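PDB 2AJR: sugar kinase, pfkB family from Thermotoga maritima, which probably phosphorylates a sugar phosphate with ATP, as a phosphofructokinase-like member of the pfkB carbohydrate kinase family. Local coordinates for residues Glu26-Asp31 and Arg307-Met312; Pro126-Met131 and Ser155-Val160; Gln235-Ser240 and Ile247-Glu252. One frame throughout, in Å; residues are numbered along the deposited sequence. Where two conformers were deposited one is given.

Interaction 1 of 3, residues Glu26-Asp31 and Arg307-Met312. With MG (magnesium ion), chain C.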
loop_
_atom_site.group_PDB
_atom_site.type_symbol
_atom_site.label_atom_id
_atom_site.label_comp_id
_atom_site.label_asym_id
_atom_site.label_seq_id
_atom_site.Cartn_x
_atom_site.Cartn_y
_atom_site.Cartn_z
ATOM N N GLU A 26 -1.725 3.683 -7.488
ATOM C CA GLU A 26 -3.101 3.975 -7.888
ATOM C C GLU A 26 -3.874 2.670 -8.111
ATOM O O GLU A 26 -3.395 1.723 -8.732
ATOM C CB GLU A 26 -3.123 4.827 -9.163
ATOM C CG GLU A 26 -2.270 6.131 -9.146
ATOM C CD GLU A 26 -1.504 6.376 -10.492
ATOM O OE1 GLU A 26 -2.161 6.840 -11.475
ATOM O OE2 GLU A 26 -0.251 6.097 -10.555
ATOM N N ILE A 27 -5.082 2.624 -7.585
ATOM C CA ILE A 27 -5.927 1.453 -7.680
ATOM C C ILE A 27 -7.284 1.973 -8.113
ATOM O O ILE A 27 -7.788 2.924 -7.525
ATOM C CB ILE A 27 -6.055 0.756 -6.312
ATOM C CG1 ILE A 27 -4.678 0.594 -5.664
ATOM C CG2 ILE A 27 -6.748 -0.600 -6.452
ATOM C CD1 ILE A 27 -4.739 0.377 -4.178
ATOM N N PHE A 28 -7.864 1.354 -9.134
ATOM C CA PHE A 28 -9.111 1.815 -9.732
ATOM C C PHE A 28 -10.188 0.789 -9.455
ATOM O O PHE A 28 -10.146 -0.306 -9.968
ATOM C CB PHE A 28 -8.912 2.059 -11.237
ATOM C CG PHE A 28 -7.832 3.068 -11.518
ATOM C CD1 PHE A 28 -8.089 4.432 -11.392
ATOM C CD2 PHE A 28 -6.538 2.663 -11.827
ATOM C CE1 PHE A 28 -7.074 5.382 -11.611
ATOM C CE2 PHE A 28 -5.507 3.610 -12.033
ATOM C CZ PHE A 28 -5.778 4.966 -11.922
ATOM N N ILE A 29 -11.116 1.158 -8.587
ATOM C CA ILE A 29 -12.192 0.296 -8.143
ATOM C C ILE A 29 -13.508 1.060 -8.268
ATOM O O ILE A 29 -13.718 2.084 -7.627
ATOM C CB ILE A 29 -12.017 -0.080 -6.658
ATOM C CG1 ILE A 29 -10.729 -0.857 -6.427
ATOM C CG2 ILE A 29 -13.178 -0.912 -6.179
ATOM C CD1 ILE A 29 -10.263 -0.816 -4.971
ATOM N N GLU A 30 -14.397 0.565 -9.091
ATOM C CA GLU A 30 -15.726 1.149 -9.196
ATOM C C GLU A 30 -16.603 0.689 -8.010
ATOM O O GLU A 30 -16.605 -0.495 -7.647
ATOM C CB GLU A 30 -16.350 0.787 -10.558
ATOM C CG GLU A 30 -15.480 1.267 -11.752
ATOM C CD GLU A 30 -16.280 1.646 -13.012
ATOM O OE1 GLU A 30 -17.301 0.974 -13.309
ATOM O OE2 GLU A 30 -15.871 2.616 -13.707
ATOM N N ASP A 31 -17.343 1.641 -7.426
ATOM C CA ASP A 31 -18.170 1.423 -6.225
ATOM C C ASP A 31 -17.331 0.933 -5.075
ATOM O O ASP A 31 -17.644 -0.050 -4.428
ATOM C CB ASP A 31 -19.349 0.477 -6.483
ATOM C CG ASP A 31 -20.453 1.131 -7.297
ATOM O OD1 ASP A 31 -20.820 2.297 -7.009
ATOM O OD2 ASP A 31 -20.952 0.472 -8.232
ATOM N N ARG A 307 -7.653 12.175 -17.737
ATOM C CA ARG A 307 -7.534 10.740 -17.486
ATOM C C ARG A 307 -7.603 10.407 -16.013
ATOM O O ARG A 307 -7.142 11.177 -15.186
ATOM C CB ARG A 307 -6.219 10.218 -18.035
ATOM C CG ARG A 307 -6.038 10.524 -19.474
ATOM C CD ARG A 307 -4.819 9.855 -20.030
ATOM N NE ARG A 307 -4.475 10.431 -21.317
ATOM C CZ ARG A 307 -3.560 9.943 -22.145
ATOM N NH1 ARG A 307 -2.875 8.854 -21.832
ATOM N NH2 ARG A 307 -3.335 10.550 -23.305
ATOM N N LYS A 308 -8.149 9.238 -15.695
ATOM C CA LYS A 308 -8.245 8.778 -14.309
ATOM C C LYS A 308 -6.885 8.538 -13.672
ATOM O O LYS A 308 -6.734 8.710 -12.468
ATOM C CB LYS A 308 -9.146 7.531 -14.177
ATOM C CG LYS A 308 -8.663 6.244 -14.841
ATOM C CD LYS A 308 -9.687 5.078 -14.630
ATOM C CE LYS A 308 -9.509 3.919 -15.621
ATOM N NZ LYS A 308 -8.082 3.597 -15.870
ATOM N N GLU A 309 -5.898 8.164 -14.476
ATOM C CA GLU A 309 -4.540 7.945 -13.964
ATOM C C GLU A 309 -3.828 9.264 -13.869
ATOM O O GLU A 309 -4.181 10.215 -14.564
ATOM C CB GLU A 309 -3.693 7.052 -14.877
ATOM C CG GLU A 309 -4.397 5.843 -15.414
ATOM C CD GLU A 309 -5.213 6.132 -16.664
ATOM O OE1 GLU A 309 -4.936 7.153 -17.345
ATOM O OE2 GLU A 309 -6.125 5.323 -16.951
ATOM N N LYS A 310 -2.818 9.296 -13.009
ATOM C CA LYS A 310 -1.817 10.337 -13.018
ATOM C C LYS A 310 -1.284 10.359 -14.432
ATOM O O LYS A 310 -0.739 9.354 -14.903
ATOM C CB LYS A 310 -0.686 10.027 -12.026
ATOM C CG LYS A 310 0.309 11.177 -11.834
ATOM C CD LYS A 310 1.123 11.060 -10.527
ATOM C CE LYS A 310 2.065 9.867 -10.536
ATOM N NZ LYS A 310 3.130 9.964 -9.490
ATOM N N TYR A 311 -1.520 11.479 -15.113
ATOM C CA TYR A 311 -1.106 11.688 -16.475
ATOM C C TYR A 311 -0.521 13.083 -16.572
ATOM O O TYR A 311 -1.171 14.066 -16.263
ATOM C CB TYR A 311 -2.298 11.524 -17.417
ATOM C CG TYR A 311 -2.095 12.040 -18.834
ATOM C CD1 TYR A 311 -1.206 11.423 -19.721
ATOM C CD2 TYR A 311 -2.833 13.119 -19.301
ATOM C CE1 TYR A 311 -1.038 11.903 -21.029
ATOM C CE2 TYR A 311 -2.687 13.600 -20.590
ATOM C CZ TYR A 311 -1.794 12.998 -21.456
ATOM O OH TYR A 311 -1.677 13.526 -22.735
HETATM N N MSE A 312 0.733 13.153 -16.966
HETATM C CA MSE A 312 1.365 14.406 -17.285
HETATM C C MSE A 312 1.212 14.561 -18.797
HETATM O O MSE A 312 1.619 13.685 -19.552
HETATM C CB MSE A 312 2.834 14.365 -16.883
HETATM C CG MSE A 312 3.068 14.067 -15.414
HETATM SE SE MSE A 312 2.269 15.440 -14.185
HETATM C CE MSE A 312 0.952 14.300 -13.168
HETATM MG MG MG C . -5.444 12.280 -13.906
HETATM O O HOH W 1 -0.438 6.770 -13.486
#
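Glu26 reaches across to Lys310 with a hydrogen bond: its OE1 accepts from Lys310 N at 3.0 Å. The N-H comes to the syn side of the carboxylate, tilted 35° out of its plane. A water also donates hydrogen bonds to Glu26 OE1, at 2.6 Å, and to Lys310 O, so one oxygen answers both the peptide N-H and the bridging water. An alanine in place of Glu26 would probably leave Lys310 N without its carboxylate acceptor and the water with only one of the two acceptors described. The amine of Lys310 forms a salt bridge with Asp24.

The second tie is a cation-pi contact. Lys308 NZ stands over the Phe28 face, 4.4 Å from the ring centroid, while Lys308 CG and CD pack on Phe28 CD1 and CE1. The lysine chain is extended as far as CE and bends at chi4 (41°), which places NZ over the ring. The same amine forms a salt bridge with Glu309 OE2 at 2.8 Å. A long cationic chain suits this place, being apolar along its length and charged at its end.

In the same loop, Arg307 O and Glu309 O bind the magnesium ion, with His267 and Ala304 completing its protein ligands. A cation-binding loop is thus fastened to strand 22-28 of the smaller sheet, consistent with the lid of ribokinase-like folds.

Interaction 2 of 3, residues Pro126-Met131 and Ser155-Val160; sequences PDVTDM and SIPPGV
Val128 and Pro158 share the one hydrogen bond between residues 126-131 and 155-160. Val128 N donates to Pro158 O at 3.1 Å, and the N-H points almost straight at the oxygen, making an angle of 167° at the hydrogen. The donor lies nearly along the C=O axis. The same oxygen takes a CA-H...O contact from Asp127 CA at 3.5 Å, so consecutive residues meet one carbonyl.

That carbonyl is presented by a type II turn from Pro157 to Val160. Pro158 holds the second position, where its ring restrains phi to about the value needed, and Gly159 the third, with phi at 93°. A side chain on Gly159 would run into Val128 O as well as the carbonyl before it, which accounts for glycine here. The closing bond, Val160 N to Pro157 O, is weak.

The apolar contacts centre on Val128. Its CG2, anti to the carbonyl carbon, meets Pro157 CG at 3.7 Å. Its CB lies 3.9 Å from Val160 CG2, these two side chains running side by side in the same direction. Phe73 of strand 68-75 packs on both Val128 and Pro157, and Val133 of helix 130-144 packs on both valines.

Asp127 crosses Pro158 at about a right angle, with OD1 3.5 Å from Pro158 CB. This oxygen also makes a salt bridge to Lys45 of the second subunit, and the side chain of that lysine also packs on Pro158. Thr129 then caps the start of helix 130-144 through OG1, which accepts from Asp132 N.

Chemically, then, the two loops are joined by a single directed backbone bond and by branched and cyclic carbons of little flexibility, while the carboxylate of Asp127 is probably balanced by Lys45 of the second subunit.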
loop_
_atom_site.group_PDB
_atom_site.type_symbol
_atom_site.label_atom_id
_atom_site.label_comp_id
_atom_site.label_asym_id
_atom_site.label_seq_id
_atom_site.Cartn_x
_atom_site.Cartn_y
_atom_site.Cartn_z
ATOM N N PRO A 126 10.485 9.010 5.426
ATOM C CA PRO A 126 11.515 8.604 6.388
ATOM C C PRO A 126 11.999 9.749 7.259
ATOM O O PRO A 126 11.933 10.896 6.851
ATOM C CB PRO A 126 12.667 8.168 5.492
ATOM C CG PRO A 126 12.520 9.035 4.293
ATOM C CD PRO A 126 11.043 9.187 4.070
ATOM N N ASP A 127 12.493 9.419 8.445
ATOM C CA ASP A 127 13.253 10.365 9.253
ATOM C C ASP A 127 14.569 10.675 8.562
ATOM O O ASP A 127 15.333 9.768 8.251
ATOM C CB ASP A 127 13.601 9.776 10.632
ATOM C CG ASP A 127 12.467 9.858 11.628
ATOM O OD1 ASP A 127 11.339 10.240 11.261
ATOM O OD2 ASP A 127 12.718 9.506 12.798
ATOM N N VAL A 128 14.840 11.955 8.346
ATOM C CA VAL A 128 16.115 12.384 7.813
ATOM C C VAL A 128 16.926 13.022 8.933
ATOM O O VAL A 128 16.415 13.818 9.706
ATOM C CB VAL A 128 15.897 13.359 6.665
ATOM C CG1 VAL A 128 17.220 13.928 6.187
ATOM C CG2 VAL A 128 15.139 12.652 5.514
ATOM N N THR A 129 18.186 12.639 9.026
ATOM C CA THR A 129 19.085 13.168 10.039
ATOM C C THR A 129 19.676 14.504 9.598
ATOM O O THR A 129 19.480 14.942 8.459
ATOM C CB THR A 129 20.254 12.218 10.284
ATOM O OG1 THR A 129 21.139 12.254 9.155
ATOM C CG2 THR A 129 19.757 10.789 10.530
ATOM N N ASP A 130 20.415 15.139 10.504
ATOM C CA ASP A 130 21.036 16.431 10.229
ATOM C C ASP A 130 22.231 16.295 9.257
ATOM O O ASP A 130 22.492 17.186 8.451
ATOM C CB ASP A 130 21.466 17.097 11.545
ATOM C CG ASP A 130 21.048 18.548 11.622
ATOM O OD1 ASP A 130 19.879 18.851 11.290
ATOM O OD2 ASP A 130 21.880 19.381 12.026
HETATM N N MSE A 131 22.956 15.185 9.346
HETATM C CA MSE A 131 24.013 14.936 8.377
HETATM C C MSE A 131 23.447 14.799 6.965
HETATM O O MSE A 131 24.018 15.355 6.027
HETATM C CB MSE A 131 24.886 13.738 8.765
HETATM C CG MSE A 131 26.138 14.150 9.548
HETATM SE SE MSE A 131 27.263 15.478 8.588
HETATM C CE MSE A 131 28.714 14.252 7.946
ATOM N N SER A 155 5.885 18.381 0.354
ATOM C CA SER A 155 6.180 18.302 1.763
ATOM C C SER A 155 7.651 18.038 2.093
ATOM O O SER A 155 8.444 17.660 1.244
ATOM C CB SER A 155 5.332 17.183 2.379
ATOM O OG SER A 155 5.660 15.919 1.792
ATOM N N ILE A 156 7.941 18.216 3.381
ATOM C CA ILE A 156 9.222 17.976 4.030
ATOM C C ILE A 156 9.073 16.639 4.741
ATOM O O ILE A 156 8.012 16.365 5.284
ATOM C CB ILE A 156 9.462 19.081 5.118
ATOM C CG1 ILE A 156 9.758 20.423 4.468
ATOM C CG2 ILE A 156 10.594 18.735 6.053
ATOM C CD1 ILE A 156 10.484 20.292 3.149
ATOM N N PRO A 157 10.117 15.794 4.739
ATOM C CA PRO A 157 10.024 14.594 5.556
ATOM C C PRO A 157 10.304 14.926 7.021
ATOM O O PRO A 157 10.896 15.958 7.303
ATOM C CB PRO A 157 11.127 13.699 4.984
ATOM C CG PRO A 157 12.156 14.653 4.512
ATOM C CD PRO A 157 11.399 15.859 4.012
ATOM N N PRO A 158 9.840 14.077 7.951
ATOM C CA PRO A 158 10.090 14.273 9.373
ATOM C C PRO A 158 11.573 14.390 9.708
ATOM O O PRO A 158 12.403 13.718 9.100
ATOM C CB PRO A 158 9.506 13.006 10.031
ATOM C CG PRO A 158 8.601 12.434 9.073
ATOM C CD PRO A 158 8.987 12.904 7.697
ATOM N N GLY A 159 11.885 15.237 10.682
ATOM C CA GLY A 159 13.257 15.421 11.142
ATOM C C GLY A 159 13.976 16.564 10.451
ATOM O O GLY A 159 15.098 16.906 10.828
ATOM N N VAL A 160 13.340 17.145 9.439
ATOM C CA VAL A 160 13.920 18.240 8.699
ATOM C C VAL A 160 13.314 19.523 9.213
ATOM O O VAL A 160 12.107 19.612 9.386
ATOM C CB VAL A 160 13.610 18.120 7.223
ATOM C CG1 VAL A 160 14.003 19.407 6.490
ATOM C CG2 VAL A 160 14.291 16.902 6.636
#

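Interaction 3 of 3, residues Gln235-Ser240 and Ile247-Glu252; sequences QVSVVS and IVATRE
Ser237 O is met by two groups of the neighbouring strand: a hydrogen bond from Ala249 N at 3.0 Å and a weaker CA-H...O contact from Val248 CA at 3.3 Å. The return bond, Ser237 N to Ala249 O, completes a hydrogen-bonded antiparallel pair. Two residues along, Val239 and Ile247 form a second such pair, in which Ile247 N lies 2.8 Å from Val239 O. Between them Val238 and Val248 make a non-hydrogen-bonded pair. The N-to-C directions of strand segments 236-240 and 247-249 differ by 164°.

Side chains alternate between two faces. On the one carrying Ser237, Val239, Ile247 and Ala249, Ser237 OG sits 3.3 Å from Ala249 CB. OG stands between the backbone N and the carbonyl carbon (chi1 61°), and it is hydrogen-bonded to Ala227 O of the covering helix. A small hydroxyl and a methyl suit this place, where a helix lies close.

On the other face Val236 CG2, anti to its own backbone N, crosses to Val248 CG1 at 3.7 Å. Val238 CG2 approaches Val248 CG2 more loosely, at 4.5 Å. Beta-branched valines fit both the extended backbone and the packing. Towards the start of strand 236-241, Gln235 CG lies over the centre of the Arg251 guanidinium, 4.2 Å above its plane.

The hairpin is part of the large sheet, which here lies between helices. Helix 220-233 covers the Ser237 and Ala249 face, with Tyr223 and Ala227 on Ile247, while Phe290 and Ala294 of helix 290-304 pack on Val236 and Val248 from the other. Within the large sheet, strand 200-201 bonds to Val236 and Val238 along one edge, and strand 254-259 to Val248 along the other.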
loop_
_atom_site.group_PDB
_atom_site.type_symbol
_atom_site.label_atom_id
_atom_site.label_comp_id
_atom_site.label_asym_id
_atom_site.label_seq_id
_atom_site.Cartn_x
_atom_site.Cartn_y
_atom_site.Cartn_z
ATOM N N GLN A 235 6.957 37.865 -7.966
ATOM C CA GLN A 235 6.487 38.477 -9.211
ATOM C C GLN A 235 5.134 37.936 -9.648
ATOM O O GLN A 235 4.359 38.647 -10.287
ATOM C CB GLN A 235 7.493 38.267 -10.335
ATOM C CG GLN A 235 8.871 38.837 -10.045
ATOM C CD GLN A 235 9.827 38.582 -11.168
ATOM O OE1 GLN A 235 10.337 37.476 -11.327
ATOM N NE2 GLN A 235 10.064 39.598 -11.976
ATOM N N VAL A 236 4.840 36.674 -9.331
ATOM C CA VAL A 236 3.521 36.138 -9.654
ATOM C C VAL A 236 3.072 35.120 -8.619
ATOM O O VAL A 236 3.863 34.297 -8.157
ATOM C CB VAL A 236 3.476 35.555 -11.091
ATOM C CG1 VAL A 236 4.348 34.332 -11.199
ATOM C CG2 VAL A 236 2.031 35.270 -11.524
ATOM N N SER A 237 1.803 35.219 -8.237
ATOM C CA SER A 237 1.182 34.268 -7.344
ATOM C C SER A 237 0.005 33.634 -8.063
ATOM O O SER A 237 -0.713 34.314 -8.779
ATOM C CB SER A 237 0.726 34.959 -6.061
ATOM O OG SER A 237 -0.230 35.964 -6.312
ATOM N N VAL A 238 -0.159 32.323 -7.901
ATOM C CA VAL A 238 -1.285 31.598 -8.474
ATOM C C VAL A 238 -1.983 30.894 -7.328
ATOM O O VAL A 238 -1.406 30.014 -6.696
ATOM C CB VAL A 238 -0.855 30.558 -9.503
ATOM C CG1 VAL A 238 -2.107 29.887 -10.112
ATOM C CG2 VAL A 238 0.004 31.185 -10.584
ATOM N N VAL A 239 -3.221 31.307 -7.058
ATOM C CA VAL A 239 -3.966 30.852 -5.889
ATOM C C VAL A 239 -5.262 30.183 -6.304
ATOM O O VAL A 239 -6.035 30.734 -7.071
ATOM C CB VAL A 239 -4.270 32.025 -4.938
ATOM C CG1 VAL A 239 -5.127 31.569 -3.797
ATOM C CG2 VAL A 239 -2.960 32.649 -4.432
ATOM N N SER A 240 -5.497 28.987 -5.770
ATOM C CA SER A 240 -6.640 28.191 -6.160
ATOM C C SER A 240 -7.858 28.638 -5.440
ATOM O O SER A 240 -7.811 28.985 -4.249
ATOM C CB SER A 240 -6.424 26.728 -5.876
ATOM O OG SER A 240 -5.538 26.240 -6.845
ATOM N N ILE A 247 -6.615 32.430 -9.160
ATOM C CA ILE A 247 -6.369 33.853 -9.132
ATOM C C ILE A 247 -4.895 34.036 -9.430
ATOM O O ILE A 247 -4.055 33.418 -8.789
ATOM C CB ILE A 247 -6.717 34.446 -7.755
ATOM C CG1 ILE A 247 -8.216 34.281 -7.486
ATOM C CG2 ILE A 247 -6.324 35.912 -7.690
ATOM C CD1 ILE A 247 -8.550 33.999 -6.061
ATOM N N VAL A 248 -4.591 34.842 -10.433
ATOM C CA VAL A 248 -3.234 35.161 -10.778
ATOM C C VAL A 248 -3.027 36.627 -10.455
ATOM O O VAL A 248 -3.723 37.483 -11.001
ATOM C CB VAL A 248 -2.987 34.908 -12.256
ATOM C CG1 VAL A 248 -1.540 35.232 -12.617
ATOM C CG2 VAL A 248 -3.317 33.458 -12.590
ATOM N N ALA A 249 -2.102 36.911 -9.541
ATOM C CA ALA A 249 -1.785 38.282 -9.144
ATOM C C ALA A 249 -0.350 38.622 -9.547
ATOM O O ALA A 249 0.581 37.846 -9.271
ATOM C CB ALA A 249 -1.953 38.451 -7.638
ATOM N N THR A 250 -0.188 39.764 -10.223
ATOM C CA THR A 250 1.126 40.339 -10.505
ATOM C C THR A 250 1.143 41.769 -9.999
ATOM O O THR A 250 0.172 42.247 -9.397
ATOM C CB THR A 250 1.496 40.336 -12.023
ATOM O OG1 THR A 250 0.867 41.438 -12.700
ATOM C CG2 THR A 250 1.111 39.027 -12.682
ATOM N N ARG A 251 2.249 42.448 -10.261
ATOM C CA ARG A 251 2.441 43.822 -9.823
ATOM C C ARG A 251 1.628 44.746 -10.722
ATOM O O ARG A 251 1.264 45.832 -10.301
ATOM C CB ARG A 251 3.950 44.161 -9.779
ATOM C CG ARG A 251 4.689 43.121 -8.884
ATOM C CD ARG A 251 6.187 43.316 -8.664
ATOM N NE ARG A 251 6.689 42.347 -7.670
ATOM C CZ ARG A 251 7.977 42.125 -7.401
ATOM N NH1 ARG A 251 8.937 42.766 -8.053
ATOM N NH2 ARG A 251 8.312 41.237 -6.473
ATOM N N GLU A 252 1.304 44.283 -11.935
ATOM C CA GLU A 252 0.405 45.019 -12.848
ATOM C C GLU A 252 -1.096 44.792 -12.550
ATOM O O GLU A 252 -1.916 45.592 -12.967
ATOM C CB GLU A 252 0.745 44.781 -14.349
ATOM C CG GLU A 252 1.449 43.453 -14.703
#

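After strand 14-18 of the large sheet the chain enters strand 22-28 of the smaller sheet, which meets residues 307-312 near the C-terminal end; interaction 1 therefore closes a loop enclosing most of the protein. Nested within it, interaction 2 closes a short loop, joining the lead-in to helix 130-144 with the turn after strand 149-153. Interaction 3 follows in series, also inside the large loop, as a hairpin in the main sheet. None cross, and the centres lie about 30 Å apart. Interaction 1 ties the smaller sheet to the metal-binding loop, while the other two fix parts of the main alpha/beta body. The segments of interactions 1 and 2 both reach the second subunit.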